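Local coordinates for zinc-binding protein TroA (Treponema pallidum, PDB 1K0F), which binds zinc in the periplasm with high affinity and specificity and delivers it to the membrane permease of an ABC importer for transport into the cytoplasm, at residues T40-A43 against G44-E47; D169-G172 against Y173-R176. All coordinates share one frame; numbering follows the deposited sequence.

Overall arrangement
Both contacts are short helix starts, each formed where a loop turns into a helix. Contact 1 opens helix 43-51, after strand 25-28 and before strand 54-57 of the four-stranded parallel sheet. Contact 2 comes later in the chain and opens helix 172-178, after strand 163-166. Their centres lie 30 Å apart, on opposite sides of the centre of the chain. The nearest atoms are about 17 Å apart, and the two do not touch. The entry is the metal-free protein. Contact 2 is partly buried beside the zinc-binding residues H102 and H168. Contact 1 is a surface helix start, with the T40 side chain about 10 Å from that of the zinc-binding residue H37.

Contact 1 (T40-A43 against G44-E47); sequences TATA and GDVE
T42 and D45 form a capping box at the start of helix 43-51, where the loop after strand 25-28 turns into the helix. T42 is the N-cap residue. Its backbone N donates to D45 OD2 at 2.8 Å, with an N-H...O angle of 139°. The carboxylate takes this bond on the lone pair of OD2 turned away from OD1. In return, D45 N points at T42 OG1, a weak bond of 3.4 Å. A chi1 of 69° turns OG1 toward this amide. The hydroxyl also appears to donate to D45 OD2, but the modelled separation is very short and its geometry is doubtful at 2.5 Å resolution. One carboxylate oxygen thus appears to receive both the amide and the hydroxyl of T42. The first helical turn is closed by V46 N, which donates to T42 O at 3.0 Å. Next to the polar box is a small apolar patch. The methyl of A41 packs on V46 CG2, CB to CG2 3.4 Å, and on the D45 methylene, CB to CB 3.6 Å. D45 is buried, while T42, A43 and E47 are exposed. Beyond the two segments, D45 packs back on L29 and Y39 of its own loop after strand 25-28, and A41 meets M66 just before helix 67-73.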
# COMPACT_ATOMS: atom_id res chain seq x y z
N THR A 40 -7.15 -13.24 -6.14
CA THR A 40 -8.47 -13.67 -6.63
C THR A 40 -9.37 -13.95 -5.44
O THR A 40 -8.92 -14.50 -4.43
CB THR A 40 -8.40 -14.98 -7.44
OG1 THR A 40 -7.05 -15.21 -7.87
CG2 THR A 40 -9.34 -14.93 -8.63
N ALA A 41 -10.65 -13.59 -5.55
CA ALA A 41 -11.59 -13.84 -4.46
C ALA A 41 -11.95 -15.32 -4.48
O ALA A 41 -12.65 -15.79 -5.38
CB ALA A 41 -12.85 -13.00 -4.64
N THR A 42 -11.45 -16.06 -3.50
CA THR A 42 -11.71 -17.48 -3.41
C THR A 42 -13.22 -17.72 -3.24
O THR A 42 -14.01 -16.78 -3.29
CB THR A 42 -10.99 -18.09 -2.21
OG1 THR A 42 -11.60 -17.59 -1.01
CG2 THR A 42 -9.52 -17.70 -2.23
N ALA A 43 -13.60 -18.98 -3.04
CA ALA A 43 -15.01 -19.33 -2.87
C ALA A 43 -15.61 -18.55 -1.71
O ALA A 43 -16.65 -17.89 -1.86
CB ALA A 43 -15.14 -20.84 -2.63
N GLY A 44 -14.96 -18.64 -0.56
CA GLY A 44 -15.44 -17.94 0.61
C GLY A 44 -15.49 -16.46 0.33
O GLY A 44 -16.53 -15.82 0.50
N ASP A 45 -14.37 -15.91 -0.13
CA ASP A 45 -14.28 -14.49 -0.45
C ASP A 45 -15.48 -13.97 -1.24
O ASP A 45 -16.23 -13.13 -0.75
CB ASP A 45 -12.98 -14.20 -1.20
CG ASP A 45 -11.73 -14.53 -0.38
OD1 ASP A 45 -11.60 -14.03 0.75
OD2 ASP A 45 -10.88 -15.30 -0.88
N VAL A 46 -15.67 -14.48 -2.46
CA VAL A 46 -16.79 -14.06 -3.32
C VAL A 46 -18.13 -14.21 -2.60
O VAL A 46 -19.14 -13.60 -2.99
CB VAL A 46 -16.82 -14.89 -4.64
CG1 VAL A 46 -18.21 -14.85 -5.26
CG2 VAL A 46 -15.81 -14.33 -5.62
N GLU A 47 -18.14 -15.03 -1.55
CA GLU A 47 -19.35 -15.26 -0.78
C GLU A 47 -19.53 -14.18 0.29
O GLU A 47 -20.60 -13.57 0.39
CB GLU A 47 -19.28 -16.65 -0.14
CG GLU A 47 -19.90 -16.75 1.23
CD GLU A 47 -20.02 -18.18 1.66
OE1 GLU A 47 -20.57 -18.43 2.76
OE2 GLU A 47 -19.56 -19.06 0.90

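Contact 2 (D169-G172 against Y173-R176); sequences DAFG and YFSR
F171 and F174 make the tightly packed side of this helix start. F171 is the N-cap residue of helix 172-178. Its ring points an edge at the face of F174 in a T-shaped pair, with centroids 5.7 Å apart and planes at 78°. The F174 methylene lies at the edge of the F171 ring, near its plane, and the two CB atoms are 3.6 Å apart. F171 O accepts from S175 N at 2.7 Å. The backbone is held closely too: G172 O is gripped twice, by R176 N at 2.8 Å and by S175 OG at 2.6 Å. The serine hydroxyl folds back to this carbonyl because chi1 (89°) turns OG over its own backbone; it approaches slightly tilted from the carbonyl plane. On the looser side, R176 is exposed and its chain leads away. R176 NH2 bonds to Q90 O and Y173 OH to D100 O, and the Y173 side chain lies about 5 Å from that of the zinc-binding residue H102. The aromatic pair continues into F105, stacked on F171, and F180, stacked on F174. F171 also touches T166 of strand 163-166 and N267 of helix 260-273, and F174 touches L164 and I268 of the same two elements.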
# COMPACT_ATOMS: atom_id res chain seq x y z
N ASP A 169 7.78 -1.63 -8.07
CA ASP A 169 7.46 -0.20 -8.21
C ASP A 169 6.21 0.21 -7.45
O ASP A 169 5.21 0.59 -8.06
CB ASP A 169 7.28 0.15 -9.69
CG ASP A 169 8.10 1.36 -10.13
OD1 ASP A 169 8.81 1.94 -9.27
OD2 ASP A 169 8.02 1.73 -11.32
N ALA A 170 6.30 0.18 -6.13
CA ALA A 170 5.16 0.52 -5.29
C ALA A 170 5.42 1.68 -4.35
O ALA A 170 4.83 1.75 -3.28
CB ALA A 170 4.74 -0.70 -4.49
N PHE A 171 6.28 2.61 -4.74
CA PHE A 171 6.54 3.74 -3.85
C PHE A 171 6.67 5.03 -4.61
O PHE A 171 7.26 5.99 -4.11
CB PHE A 171 7.79 3.48 -3.02
CG PHE A 171 7.66 2.31 -2.08
CD1 PHE A 171 8.05 1.04 -2.49
CD2 PHE A 171 7.17 2.48 -0.80
CE1 PHE A 171 7.96 -0.05 -1.63
CE2 PHE A 171 7.07 1.39 0.08
CZ PHE A 171 7.46 0.12 -0.34
N GLY A 172 6.13 5.07 -5.82
CA GLY A 172 6.20 6.28 -6.63
C GLY A 172 5.74 7.51 -5.86
O GLY A 172 6.46 8.52 -5.82
N TYR A 173 4.54 7.45 -5.28
CA TYR A 173 4.02 8.58 -4.51
C TYR A 173 4.88 8.77 -3.27
O TYR A 173 5.07 9.89 -2.81
CB TYR A 173 2.58 8.32 -4.07
CG TYR A 173 1.60 8.18 -5.21
CD1 TYR A 173 0.57 9.10 -5.38
CD2 TYR A 173 1.65 7.08 -6.06
CE1 TYR A 173 -0.39 8.92 -6.37
CE2 TYR A 173 0.69 6.90 -7.04
CZ TYR A 173 -0.32 7.81 -7.19
OH TYR A 173 -1.28 7.58 -8.16
N PHE A 174 5.40 7.68 -2.74
CA PHE A 174 6.26 7.76 -1.56
C PHE A 174 7.47 8.61 -1.96
O PHE A 174 7.92 9.47 -1.19
CB PHE A 174 6.71 6.35 -1.14
CG PHE A 174 7.71 6.34 -0.02
CD1 PHE A 174 7.30 6.44 1.31
CD2 PHE A 174 9.08 6.25 -0.29
CE1 PHE A 174 8.23 6.45 2.34
CE2 PHE A 174 10.02 6.26 0.73
CZ PHE A 174 9.59 6.36 2.05
N SER A 175 7.97 8.39 -3.17
CA SER A 175 9.11 9.13 -3.66
C SER A 175 8.71 10.58 -3.89
O SER A 175 9.37 11.50 -3.42
CB SER A 175 9.62 8.51 -4.97
OG SER A 175 8.97 9.06 -6.11
N ARG A 176 7.60 10.78 -4.61
CA ARG A 176 7.11 12.12 -4.92
C ARG A 176 6.76 12.92 -3.66
O ARG A 176 6.96 14.13 -3.62
CB ARG A 176 5.88 12.02 -5.82
CG ARG A 176 5.17 13.35 -6.05
CD ARG A 176 4.03 13.19 -7.04
NE ARG A 176 2.75 13.04 -6.37
CZ ARG A 176 1.56 13.10 -6.97
NH1 ARG A 176 1.49 13.33 -8.27
NH2 ARG A 176 0.45 12.96 -6.26